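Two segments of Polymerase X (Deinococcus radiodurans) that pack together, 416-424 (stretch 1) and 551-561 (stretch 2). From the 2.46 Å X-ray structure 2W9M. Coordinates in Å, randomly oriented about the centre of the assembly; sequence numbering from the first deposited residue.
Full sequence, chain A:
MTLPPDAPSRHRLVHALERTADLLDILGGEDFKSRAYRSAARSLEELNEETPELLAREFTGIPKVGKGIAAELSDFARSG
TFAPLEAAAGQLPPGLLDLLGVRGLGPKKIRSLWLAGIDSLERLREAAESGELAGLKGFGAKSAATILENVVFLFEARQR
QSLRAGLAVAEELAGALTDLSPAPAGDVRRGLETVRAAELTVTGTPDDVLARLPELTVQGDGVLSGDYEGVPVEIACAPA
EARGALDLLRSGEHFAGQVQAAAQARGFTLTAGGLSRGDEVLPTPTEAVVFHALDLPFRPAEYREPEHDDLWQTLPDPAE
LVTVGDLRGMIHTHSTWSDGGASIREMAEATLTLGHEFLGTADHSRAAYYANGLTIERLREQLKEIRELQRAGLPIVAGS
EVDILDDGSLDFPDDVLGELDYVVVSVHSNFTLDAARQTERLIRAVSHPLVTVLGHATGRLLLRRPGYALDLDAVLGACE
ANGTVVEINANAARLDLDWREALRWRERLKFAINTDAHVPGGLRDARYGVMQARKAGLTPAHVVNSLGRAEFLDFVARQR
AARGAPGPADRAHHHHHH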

# COMPACT_ATOMS: atom_id res chain seq x y z
N VAL A 416 -7.02 26.15 12.73
CA VAL A 416 -5.83 25.65 12.06
C VAL A 416 -6.20 24.84 10.81
O VAL A 416 -5.59 25.00 9.76
N LEU A 417 -7.21 23.98 10.94
CA LEU A 417 -7.72 23.20 9.82
C LEU A 417 -8.25 24.11 8.72
O LEU A 417 -8.33 23.71 7.56
N GLY A 418 -8.61 25.33 9.09
CA GLY A 418 -9.16 26.29 8.15
C GLY A 418 -8.14 26.91 7.21
O GLY A 418 -8.51 27.46 6.17
N GLU A 419 -6.86 26.82 7.58
CA GLU A 419 -5.78 27.34 6.74
C GLU A 419 -5.45 26.40 5.59
O GLU A 419 -4.81 26.80 4.61
N LEU A 420 -5.88 25.15 5.71
CA LEU A 420 -5.51 24.11 4.76
C LEU A 420 -6.42 24.09 3.53
O LEU A 420 -7.59 24.46 3.59
N ASP A 421 -5.87 23.64 2.41
CA ASP A 421 -6.66 23.49 1.19
C ASP A 421 -7.53 22.24 1.27
O ASP A 421 -8.61 22.19 0.68
N TYR A 422 -7.05 21.23 2.00
CA TYR A 422 -7.82 20.01 2.23
C TYR A 422 -7.31 19.27 3.46
O TYR A 422 -6.13 19.38 3.82
N VAL A 423 -8.20 18.51 4.09
CA VAL A 423 -7.90 17.78 5.31
C VAL A 423 -8.15 16.28 5.16
O VAL A 423 -9.24 15.87 4.77
N VAL A 424 -7.15 15.47 5.48
CA VAL A 424 -7.32 14.02 5.57
C VAL A 424 -7.41 13.64 7.04
O VAL A 424 -6.63 14.15 7.85
N GLU A 551 -10.07 22.63 -10.31
CA GLU A 551 -11.30 21.85 -10.17
C GLU A 551 -11.37 21.20 -8.80
O GLU A 551 -12.44 21.04 -8.23
N PHE A 552 -10.21 20.81 -8.27
CA PHE A 552 -10.14 20.16 -6.98
C PHE A 552 -10.44 21.14 -5.86
O PHE A 552 -11.17 20.83 -4.92
N LEU A 553 -9.87 22.34 -5.96
CA LEU A 553 -10.01 23.33 -4.90
C LEU A 553 -11.45 23.79 -4.70
O LEU A 553 -11.84 24.14 -3.58
N ASP A 554 -12.26 23.79 -5.76
CA ASP A 554 -13.65 24.18 -5.59
C ASP A 554 -14.58 22.98 -5.40
O ASP A 554 -15.75 23.15 -5.04
N PHE A 555 -14.07 21.77 -5.63
CA PHE A 555 -14.81 20.58 -5.23
C PHE A 555 -14.94 20.57 -3.71
O PHE A 555 -16.02 20.30 -3.19
N VAL A 556 -13.84 20.86 -3.02
CA VAL A 556 -13.86 20.89 -1.56
C VAL A 556 -14.54 22.14 -1.02
O VAL A 556 -14.99 22.17 0.12
N ALA A 557 -14.65 23.17 -1.86
CA ALA A 557 -15.38 24.37 -1.47
C ALA A 557 -16.87 24.08 -1.55
O ALA A 557 -17.65 24.53 -0.72
N ARG A 558 -17.25 23.32 -2.58
CA ARG A 558 -18.63 22.91 -2.77
C ARG A 558 -19.00 21.88 -1.70
O ARG A 558 -20.07 21.93 -1.11
N GLN A 559 -18.08 20.95 -1.46
CA GLN A 559 -18.25 19.92 -0.44
C GLN A 559 -18.51 20.54 0.94
O GLN A 559 -19.36 20.06 1.69
N ARG A 560 -17.78 21.60 1.27
CA ARG A 560 -17.93 22.25 2.56
C ARG A 560 -19.16 23.14 2.61
O ARG A 560 -19.74 23.36 3.67
N ALA A 561 -19.56 23.66 1.45
CA ALA A 561 -20.75 24.50 1.33
C ALA A 561 -22.02 23.68 1.48
O ALA A 561 -23.04 24.18 1.94

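The two stretches, at least 130 residues apart in sequence wherever they touch, meet over a modest 297 Å² of surface, both sides summed. The helix 551-561 crosses the strand segment of stretch 1 at 74°, with an axis separation of 10.3 Å, and no hydrogen bond links them. The contact is made by helix side chains packing against both backbone and side-chain atoms of stretch 1. Phe-552, Val-556 and Arg-560 follow one another at four-residue intervals, and Leu-553 lies beside Phe-552, three residues before Val-556.

At the start of stretch 1, Val-416 (chi1 t) lies beyond reach of the helix. Leu-417, in the m,t rotamer, is turned sideways and meets the other stretch through its backbone: its O atom lies 4.5 Å from NH2 of Arg-560, too far for a hydrogen bond. Gly-418 offers no side chain, and Glu-419 points away. Leu-420, also m,t and buried, likewise contributes its carbonyl, with O 4.3 Å from NH1 of Arg-560.

The contact tightens at Asp-421. The CA-to-CB bond of Asp-421 runs sideways, and Asp-421 CB lies 3.8 Å from CD2 of Leu-553; chi1 of Asp-421 is m. Leu-553 is an m,t leucine whose own CB also points sideways but whose end comes nearer. The carboxylate of Asp-421 finds no polar partner on the helix, and OD2 is hydrogen-bonded elsewhere in the structure. The backbone O of Asp-421 lies 3.6 Å from CG2 of Val-556, a residue that points toward stretch 1 with chi1 near 2°, between the usual wells.

Tyr-422 supplies the aromatic part of the interface. With chi1 p (80°), its ring receives the edge of the Phe-552 ring on its face, the centroids 5.8 Å apart and the planes at 76°. Phe-552, chi1 t, points toward stretch 1, and its CZ also reaches within 4.1 Å of CB of Tyr-422, so the phenylalanine packs against both the base and the ring of the tyrosine. The Tyr-422 OH is hydrogen-bonded elsewhere in the structure.

Arg-560 closes the contact one helical turn beyond Val-556. The CA-to-CB bond of Arg-560 points toward stretch 1, and its m,t,t side chain places Arg-560 NH2 4.2 Å from CA of Tyr-422 and 3.7 Å from CG2 of Val-423, whose chi1 is t. The guanidinium thus lies among backbone carbonyls and an aliphatic branch without a hydrogen bond or salt bridge to stretch 1, yet Arg-560 has the largest covered area of any residue here, 66 Å². Val-424, chi1 t, is again out of reach.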

# COMPACT_ATOMS: atom_id res chain seq x y z
CB VAL A 416 -4.98 24.76 12.98
CG1 VAL A 416 -3.85 24.10 12.20
CG2 VAL A 416 -4.43 25.59 14.13
CB LEU A 417 -8.84 22.25 10.28
CG LEU A 417 -8.47 21.20 11.32
CD1 LEU A 417 -9.67 20.34 11.68
CD2 LEU A 417 -7.33 20.34 10.81
CB GLU A 419 -4.52 27.56 7.57
CG GLU A 419 -4.54 28.77 8.48
CD GLU A 419 -3.14 29.17 8.94
OE1 GLU A 419 -2.78 28.88 10.10
OE2 GLU A 419 -2.40 29.78 8.12
CB LEU A 420 -5.50 22.75 5.46
CG LEU A 420 -4.49 22.62 6.60
CD1 LEU A 420 -4.75 21.39 7.46
CD2 LEU A 420 -3.07 22.59 6.05
CB ASP A 421 -5.75 23.44 -0.03
CG ASP A 421 -4.93 24.71 -0.20
OD1 ASP A 421 -5.42 25.78 0.22
OD2 ASP A 421 -3.81 24.63 -0.73
CB TYR A 422 -7.80 19.11 1.00
CG TYR A 422 -6.54 18.29 0.85
CD1 TYR A 422 -6.58 16.90 0.97
CD2 TYR A 422 -5.33 18.89 0.59
CE1 TYR A 422 -5.43 16.14 0.83
CE2 TYR A 422 -4.18 18.14 0.45
CZ TYR A 422 -4.24 16.77 0.57
OH TYR A 422 -3.09 16.03 0.43
CB VAL A 423 -8.77 18.28 6.47
CG1 VAL A 423 -8.43 17.52 7.75
CG2 VAL A 423 -8.59 19.78 6.66
CB VAL A 424 -6.13 13.26 4.92
CG1 VAL A 424 -6.31 11.75 5.07
CG2 VAL A 424 -5.97 13.64 3.45
CB GLU A 551 -11.39 20.77 -11.25
CG GLU A 551 -11.50 21.30 -12.68
CD GLU A 551 -11.29 20.20 -13.72
OE1 GLU A 551 -11.13 19.02 -13.33
OE2 GLU A 551 -11.29 20.51 -14.93
CB PHE A 552 -8.76 19.53 -6.76
CG PHE A 552 -8.58 18.91 -5.40
CD1 PHE A 552 -9.24 17.73 -5.07
CD2 PHE A 552 -7.76 19.49 -4.45
CE1 PHE A 552 -9.08 17.16 -3.82
CE2 PHE A 552 -7.60 18.93 -3.20
CZ PHE A 552 -8.26 17.76 -2.89
CB LEU A 553 -9.09 24.53 -5.15
CG LEU A 553 -7.62 24.27 -4.81
CD1 LEU A 553 -6.79 25.53 -5.01
CD2 LEU A 553 -7.49 23.78 -3.38
CB ASP A 554 -14.13 25.11 -6.72
CG ASP A 554 -14.48 24.37 -7.98
OD1 ASP A 554 -13.54 23.95 -8.70
OD2 ASP A 554 -15.69 24.23 -8.27
CB PHE A 555 -14.10 19.29 -5.65
CG PHE A 555 -14.61 18.07 -4.93
CD1 PHE A 555 -15.64 17.31 -5.47
CD2 PHE A 555 -14.08 17.71 -3.70
CE1 PHE A 555 -16.12 16.20 -4.81
CE2 PHE A 555 -14.57 16.59 -3.03
CZ PHE A 555 -15.59 15.84 -3.58
CB VAL A 556 -12.44 20.69 -0.93
CG1 VAL A 556 -11.37 20.57 -2.00
CG2 VAL A 556 -12.11 21.80 0.05
CB ALA A 557 -15.01 25.53 -2.37
CB ARG A 558 -18.81 22.32 -4.17
CG ARG A 558 -20.16 22.62 -4.82
CD ARG A 558 -21.31 22.25 -3.89
NE ARG A 558 -22.57 22.05 -4.61
CZ ARG A 558 -23.70 21.66 -4.03
NH1 ARG A 558 -23.73 21.43 -2.72
NH2 ARG A 558 -24.80 21.50 -4.76
CB GLN A 559 -17.00 19.04 -0.38
CG GLN A 559 -17.01 17.98 0.71
CD GLN A 559 -15.66 17.33 0.91
OE1 GLN A 559 -14.66 18.01 1.17
NE2 GLN A 559 -15.61 16.00 0.79
CB ARG A 560 -16.68 23.05 2.92
CG ARG A 560 -15.45 22.19 3.14
CD ARG A 560 -14.21 23.02 3.45
NE ARG A 560 -13.05 22.18 3.73
CZ ARG A 560 -11.91 22.61 4.26
NH1 ARG A 560 -11.77 23.89 4.57
NH2 ARG A 560 -10.92 21.76 4.49
CB ALA A 561 -20.75 25.25 0.01